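Local coordinates for protein RnfH (Haemophilus influenzae, PDB 2HJ1), which is of unknown function but belongs to the RnfH family of ubiquitin-like proteins and crystallises as a 3D domain-swapped dimer, at residues V38-A41 with I42-G46. Sequence-based numbering, arbitrary orientation.
Sequences VQTA and ITQSG
The peptide carbonyl of Q39 meets T43 twice. T43 N lies nearly along the C=O axis, with N to Q39 O at 2.9 Å. T43 OG1 comes in tilted 30° from the carbonyl plane, also 2.9 Å from Q39 O. With chi1 at 57°, T43 OG1 sits between its own N and carbonyl carbon, which brings it within reach of Q39 O one turn back. T40 O takes Q44 N at 2.9 Å, with the donor again tilted from the plane. V38 O takes I42 N at 3.1 Å. The bond from S45 N to A41 O is weak. I42 O takes both S45 N and S45 OG (OG at 2.9 Å), which reach it from the same face of its plane. S45 OG is also bonded to I47 N in the next helix. G46, with positive phi, is the first residue to leave helical angles and sits at the N-cap position of helix 47-50. V38 and I42 lie side by side on the buried face, with V38 CG1 and I42 CD1 3.8 Å apart. On the outer side, T40 CG2 runs beside Q44 CG, 4.1 Å away. I42 also packs on I61, and on I80 of the second subunit; A41 meets L74 of that subunit. This fits the main helix of a beta-grasp fold, its core partly supplied by domain swapping. Backbone bonds hold every side of the helix; the hydroxyls of T43 and S45 add second donors to the carbonyls of Q39 and I42, while V38, A41 and I42 give an apolar face that meets both subunits.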
loop_
_atom_site.group_PDB
_atom_site.type_symbol
_atom_site.label_atom_id
_atom_site.label_comp_id
_atom_site.label_asym_id
_atom_site.label_seq_id
_atom_site.Cartn_x
_atom_site.Cartn_y
_atom_site.Cartn_z
ATOM N N VAL B 38 -2.627 -6.980 11.687
ATOM C CA VAL B 38 -2.840 -5.525 11.744
ATOM C C VAL B 38 -3.241 -5.026 13.147
ATOM O O VAL B 38 -2.627 -4.121 13.689
ATOM C CB VAL B 38 -3.917 -5.144 10.741
ATOM C CG1 VAL B 38 -4.248 -3.689 10.812
ATOM C CG2 VAL B 38 -3.449 -5.558 9.266
ATOM N N GLN B 39 -4.272 -5.631 13.754
ATOM C CA GLN B 39 -4.756 -5.140 15.052
ATOM C C GLN B 39 -3.684 -5.309 16.117
ATOM O O GLN B 39 -3.464 -4.437 16.949
ATOM C CB GLN B 39 -6.040 -5.924 15.460
ATOM C CG GLN B 39 -6.616 -5.494 16.834
ATOM C CD GLN B 39 -7.810 -6.369 17.178
ATOM O OE1 GLN B 39 -7.700 -7.350 17.943
ATOM N NE2 GLN B 39 -8.894 -6.120 16.495
ATOM N N THR B 40 -2.967 -6.412 16.106
ATOM C CA THR B 40 -1.940 -6.560 17.149
ATOM C C THR B 40 -0.798 -5.542 17.037
ATOM O O THR B 40 -0.342 -5.001 18.038
ATOM C CB THR B 40 -1.368 -8.014 17.162
ATOM O OG1 THR B 40 -2.481 -8.945 17.224
ATOM C CG2 THR B 40 -0.463 -8.219 18.357
ATOM N N ALA B 41 -0.314 -5.295 15.822
ATOM C CA ALA B 41 0.747 -4.255 15.604
ATOM C C ALA B 41 0.229 -2.904 16.112
ATOM O O ALA B 41 0.882 -2.229 16.873
ATOM C CB ALA B 41 1.089 -4.172 14.149
ATOM N N ILE B 42 -0.980 -2.539 15.731
ATOM C CA ILE B 42 -1.505 -1.258 16.155
ATOM C C ILE B 42 -1.607 -1.200 17.690
ATOM O O ILE B 42 -1.103 -0.276 18.351
ATOM C CB ILE B 42 -2.870 -0.943 15.485
ATOM C CG1 ILE B 42 -2.729 -0.876 13.955
ATOM C CG2 ILE B 42 -3.461 0.413 16.023
ATOM C CD1 ILE B 42 -4.098 -0.739 13.197
ATOM N N THR B 43 -2.255 -2.195 18.290
ATOM C CA THR B 43 -2.470 -2.113 19.749
ATOM C C THR B 43 -1.158 -2.201 20.544
ATOM O O THR B 43 -1.030 -1.579 21.594
ATOM C CB THR B 43 -3.486 -3.193 20.235
ATOM O OG1 THR B 43 -3.008 -4.483 19.862
ATOM C CG2 THR B 43 -4.829 -3.010 19.568
ATOM N N GLN B 44 -0.166 -2.926 20.044
ATOM C CA GLN B 44 1.144 -3.012 20.763
ATOM C C GLN B 44 2.151 -1.852 20.518
ATOM O O GLN B 44 3.160 -1.709 21.244
ATOM C CB GLN B 44 1.837 -4.356 20.441
ATOM C CG GLN B 44 1.097 -5.578 21.020
ATOM C CD GLN B 44 0.907 -5.497 22.547
ATOM O OE1 GLN B 44 -0.227 -5.589 23.047
ATOM N NE2 GLN B 44 2.011 -5.305 23.290
ATOM N N SER B 45 1.885 -1.022 19.510
ATOM C CA SER B 45 2.796 0.114 19.187
ATOM C C SER B 45 2.785 1.262 20.183
ATOM O O SER B 45 3.791 1.962 20.368
ATOM C CB SER B 45 2.495 0.634 17.748
ATOM O OG SER B 45 1.245 1.298 17.717
ATOM N N GLY B 46 1.633 1.510 20.795
ATOM C CA GLY B 46 1.473 2.684 21.659
ATOM C C GLY B 46 0.770 3.836 20.964
ATOM O O GLY B 46 0.429 4.861 21.585
#